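Local atomic coordinates of hydratase ChsH1 (PDB entry 4W78), a protein that catalyses, together with its partner ChsH2, the hydration of a steroid enoyl-CoA during breakdown of the cholesterol side chain. Residues D83-G86 with P87-K90; W148-D152 with E153-E157. All coordinates share one frame; numbering follows the deposited sequence.

Contact 1. Residues D83-G86 with P87-K90; sequences DPLG and PIIK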
loop_
_atom_site.group_PDB
_atom_site.type_symbol
_atom_site.label_atom_id
_atom_site.label_comp_id
_atom_site.label_asym_id
_atom_site.label_seq_id
_atom_site.Cartn_x
_atom_site.Cartn_y
_atom_site.Cartn_z
ATOM N N ASP A 83 5.878 -25.224 2.494
ATOM C CA ASP A 83 4.858 -24.651 3.354
ATOM C C ASP A 83 3.789 -25.726 3.550
ATOM O O ASP A 83 3.238 -26.247 2.583
ATOM C CB ASP A 83 4.292 -23.417 2.658
ATOM C CG ASP A 83 3.184 -22.745 3.438
ATOM O OD1 ASP A 83 2.897 -23.151 4.582
ATOM O OD2 ASP A 83 2.605 -21.785 2.893
ATOM N N PRO A 84 3.506 -26.091 4.805
ATOM C CA PRO A 84 2.541 -27.178 4.990
ATOM C C PRO A 84 1.103 -26.775 4.672
ATOM O O PRO A 84 0.271 -27.671 4.550
ATOM C CB PRO A 84 2.688 -27.526 6.481
ATOM C CG PRO A 84 3.195 -26.265 7.104
ATOM C CD PRO A 84 4.128 -25.679 6.072
ATOM N N LEU A 85 0.827 -25.481 4.533
ATOM C CA LEU A 85 -0.548 -25.019 4.326
ATOM C C LEU A 85 -1.063 -25.368 2.934
ATOM O O LEU A 85 -2.220 -25.725 2.777
ATOM C CB LEU A 85 -0.684 -23.522 4.601
ATOM C CG LEU A 85 -2.112 -22.960 4.657
ATOM C CD1 LEU A 85 -3.009 -23.801 5.565
ATOM C CD2 LEU A 85 -2.073 -21.528 5.144
ATOM N N GLY A 86 -0.195 -25.270 1.934
ATOM C CA GLY A 86 -0.553 -25.665 0.576
ATOM C C GLY A 86 -1.192 -27.038 0.474
ATOM O O GLY A 86 -2.316 -27.171 -0.015
ATOM N N PRO A 87 -0.474 -28.084 0.917
ATOM C CA PRO A 87 -1.001 -29.451 0.897
ATOM C C PRO A 87 -2.280 -29.610 1.720
ATOM O O PRO A 87 -3.154 -30.387 1.326
ATOM C CB PRO A 87 0.127 -30.266 1.527
ATOM C CG PRO A 87 1.352 -29.459 1.296
ATOM C CD PRO A 87 0.957 -28.041 1.265
ATOM N N ILE A 88 -2.372 -28.902 2.842
ATOM C CA ILE A 88 -3.543 -28.983 3.705
ATOM C C ILE A 88 -4.768 -28.395 3.019
ATOM O O ILE A 88 -5.846 -29.001 3.034
ATOM C CB ILE A 88 -3.296 -28.264 5.041
ATOM C CG1 ILE A 88 -2.479 -29.161 5.957
ATOM C CG2 ILE A 88 -4.617 -27.888 5.718
ATOM C CD1 ILE A 88 -3.247 -30.369 6.443
ATOM N N ILE A 89 -4.595 -27.233 2.399
ATOM C CA ILE A 89 -5.702 -26.605 1.676
ATOM C C ILE A 89 -6.190 -27.488 0.524
ATOM O O ILE A 89 -7.393 -27.662 0.340
ATOM C CB ILE A 89 -5.334 -25.203 1.143
ATOM C CG1 ILE A 89 -5.030 -24.244 2.297
ATOM C CG2 ILE A 89 -6.457 -24.657 0.248
ATOM C CD1 ILE A 89 -6.140 -24.105 3.330
ATOM N N LYS A 90 -5.263 -28.061 -0.245
ATOM C CA LYS A 90 -5.634 -28.990 -1.310
ATOM C C LYS A 90 -6.396 -30.213 -0.795
ATOM O O LYS A 90 -7.407 -30.606 -1.369
ATOM C CB LYS A 90 -4.392 -29.440 -2.090
ATOM C CG LYS A 90 -4.684 -30.370 -3.267
ATOM C CD LYS A 90 -5.478 -29.665 -4.357
ATOM C CE LYS A 90 -5.339 -30.373 -5.704
ATOM N NZ LYS A 90 -5.661 -31.826 -5.644
#

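Contact 2. Residues W148-D152 with E153-E157; sequences WQVGD and EDVAE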
loop_
_atom_site.group_PDB
_atom_site.type_symbol
_atom_site.label_atom_id
_atom_site.label_comp_id
_atom_site.label_asym_id
_atom_site.label_seq_id
_atom_site.Cartn_x
_atom_site.Cartn_y
_atom_site.Cartn_z
ATOM N N TRP A 148 8.878 -16.431 13.977
ATOM C CA TRP A 148 9.757 -15.486 13.300
ATOM C C TRP A 148 11.081 -15.396 14.026
ATOM O O TRP A 148 11.132 -15.377 15.266
ATOM C CB TRP A 148 9.149 -14.082 13.240
ATOM C CG TRP A 148 7.959 -13.942 12.323
ATOM C CD1 TRP A 148 7.985 -13.647 10.989
ATOM C CD2 TRP A 148 6.580 -14.075 12.682
ATOM N NE1 TRP A 148 6.694 -13.572 10.495
ATOM C CE2 TRP A 148 5.819 -13.828 11.521
ATOM C CE3 TRP A 148 5.909 -14.350 13.885
ATOM C CZ2 TRP A 148 4.424 -13.871 11.517
ATOM C CZ3 TRP A 148 4.515 -14.377 13.883
ATOM C CH2 TRP A 148 3.789 -14.149 12.704
ATOM N N GLN A 149 12.144 -15.301 13.238
ATOM C CA GLN A 149 13.493 -15.204 13.763
ATOM C C GLN A 149 14.239 -14.026 13.163
ATOM O O GLN A 149 13.940 -13.580 12.053
ATOM C CB GLN A 149 14.268 -16.479 13.447
ATOM C CG GLN A 149 13.692 -17.709 14.103
ATOM C CD GLN A 149 14.555 -18.916 13.861
ATOM O OE1 GLN A 149 14.667 -19.393 12.733
ATOM N NE2 GLN A 149 15.197 -19.403 14.912
ATOM N N VAL A 150 15.220 -13.535 13.909
ATOM C CA VAL A 150 16.245 -12.668 13.349
ATOM C C VAL A 150 17.522 -13.460 13.549
ATOM O O VAL A 150 17.941 -13.694 14.681
ATOM C CB VAL A 150 16.307 -11.316 14.070
ATOM C CG1 VAL A 150 17.529 -10.521 13.606
ATOM C CG2 VAL A 150 15.016 -10.518 13.820
ATOM N N GLY A 151 18.112 -13.930 12.454
ATOM C CA GLY A 151 19.184 -14.908 12.551
ATOM C C GLY A 151 18.641 -16.176 13.187
ATOM O O GLY A 151 17.630 -16.721 12.738
ATOM N N ASP A 152 19.300 -16.636 14.246
ATOM C CA ASP A 152 18.854 -17.829 14.963
ATOM C C ASP A 152 18.034 -17.497 16.212
ATOM O O ASP A 152 17.738 -18.380 17.015
ATOM C CB ASP A 152 20.058 -18.682 15.372
ATOM C CG ASP A 152 20.721 -19.364 14.192
ATOM O OD1 ASP A 152 20.002 -19.764 13.250
ATOM O OD2 ASP A 152 21.965 -19.506 14.213
ATOM N N GLU A 153 17.670 -16.227 16.373
ATOM C CA GLU A 153 16.970 -15.776 17.571
ATOM C C GLU A 153 15.472 -15.694 17.317
ATOM O O GLU A 153 15.034 -14.961 16.432
ATOM C CB GLU A 153 17.484 -14.395 17.993
ATOM C CG GLU A 153 16.721 -13.763 19.163
ATOM C CD GLU A 153 16.982 -12.271 19.307
ATOM O OE1 GLU A 153 17.679 -11.693 18.443
ATOM O OE2 GLU A 153 16.489 -11.673 20.288
ATOM N N ASP A 154 14.678 -16.415 18.107
ATOM C CA ASP A 154 13.225 -16.301 17.991
ATOM C C ASP A 154 12.793 -14.934 18.502
ATOM O O ASP A 154 13.135 -14.550 19.628
ATOM C CB ASP A 154 12.506 -17.380 18.808
ATOM C CG ASP A 154 12.695 -18.777 18.253
ATOM O OD1 ASP A 154 13.358 -18.950 17.211
ATOM O OD2 ASP A 154 12.157 -19.719 18.873
ATOM N N VAL A 155 12.041 -14.201 17.689
ATOM C CA VAL A 155 11.607 -12.858 18.090
ATOM C C VAL A 155 10.092 -12.722 18.231
ATOM O O VAL A 155 9.614 -11.792 18.872
ATOM C CB VAL A 155 12.128 -11.755 17.144
ATOM C CG1 VAL A 155 13.662 -11.698 17.187
ATOM C CG2 VAL A 155 11.641 -11.976 15.713
ATOM N N ALA A 156 9.342 -13.629 17.621
ATOM C CA ALA A 156 7.882 -13.601 17.735
ATOM C C ALA A 156 7.325 -14.943 17.324
ATOM O O ALA A 156 7.996 -15.739 16.670
ATOM C CB ALA A 156 7.284 -12.507 16.854
ATOM N N GLU A 157 6.076 -15.197 17.692
ATOM C CA GLU A 157 5.427 -16.422 17.269
ATOM C C GLU A 157 3.931 -16.216 17.178
ATOM O O GLU A 157 3.394 -15.232 17.698
ATOM C CB GLU A 157 5.798 -17.624 18.146
ATOM C CG GLU A 157 5.406 -17.615 19.594
ATOM C CD GLU A 157 5.673 -18.990 20.213
ATOM O OE1 GLU A 157 4.729 -19.624 20.711
ATOM O OE2 GLU A 157 6.830 -19.453 20.159
HETATM O O HOH W 1 19.302 -12.082 16.325
#

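Contact 1. Residues D83-G86 with P87-K90
Leu85 and Ile89, one helical turn apart, lay their side chains across each other at a slant, and the touching is done by the leucine branch CD1, which sits 3.9 Å from Ile89 CD1. With chi1 at -170°, Leu85 CG lies anti to the backbone N and beside the carbonyl carbon, which carries CD1 along the helix to Ile89. Ile89 answers with its longer branch: CG1 passes just beyond the carbonyl oxygen, 3.2 Å from Leu85 O, before CD1 reaches the leucine methyl. Alongside, the backbone bond is short and nearly straight (167°), Ile89 N donating to Leu85 O at 2.8 Å.

This is the first turn of helix 85-94, a helix that packs against the antiparallel sheet of this hotdog-family fold. Asp83 caps it: its OD1 accepts from Leu85 N at 3.1 Å, the N-H arriving from well above the carboxylate plane, while OD2 makes a salt bridge with Arg79. Pro87 fits here because a first-turn residue needs no N-H; its CD packs 3.2 Å from Asp83 O. Lys90 N bonds to Gly86 O at 3.1 Å, whereas the bond from Ile88 N to Pro84 O is weak. Leu85 and Ile89 face the sheet, touching Gln144 and Ile162, and Ile88 reaches Val9 and Ile12 of helix 3-13 as well as Ile142.

Contact 2. Residues W148-D152 with E153-E157
Val155 and Ala156 both stand opposite Trp148, so that one carbonyl receives two neighbouring N-H groups: a classic beta bulge. Val155 N reaches Trp148 O at 2.8 Å, tilted from the carbonyl plane, while the bond from Ala156 N to the same oxygen is weak at 3.4 Å. In return Trp148 N donates to Ala156 O at 2.9 Å. The indole runs beside the second strand, its six-membered ring edge-on to the Ala156-Glu157 peptide, with CE3 3.8 Å from Ala156 CB; its NE1 bonds to Thr71.

The bulge lies in the hairpin joining strands 139-150 and 153-165 of the hotdog sheet, which turns through a type II' beta turn from Val150 to Glu153. Gly151 takes the first corner, where the turn requires a positive phi (63°) that glycine adopts readily, and paired bonds close the two-residue hairpin: Val150 N to Glu153 O (2.9 Å) and Glu153 N to Val150 O. Gln149 and Asp154, a non-hydrogen-bonded pair, both hold CG anti to the carbonyl carbon (chi1 -63° and -68°), which lets them extend side by side. Gln149 NE2 meets Asp154 OD1 nearly along its C-O axis at 3.0 Å, in a bent bond. Val150 and Val155 cross at about a right angle, Val150 CG2 lying 3.8 Å from Val155 CG1. A water donates to both Glu153 OE1 and Val150 O, and Glu153 OE2 is salt-bridged to Arg111.

Contact 1 comes first along the chain, at the start of helix 85-94, and contact 2 follows at the turn between strands 139-150 and 153-165. Their centres lie about 23 Å apart and their nearest atoms about 12 Å, so they do not touch. The same two strands nevertheless serve both: the helix of contact 1 rests on them through Gln144, Ile142, Ile162 and Lys164, while contact 2 is the hairpin end at which they are joined. Both belong to the same hotdog-type dehydratase domain, one at the N-terminal end of a helix packed on the antiparallel sheet, the other where the chain turns back between two adjacent strands. Neither is touched by another protein chain of the four-chain assembly.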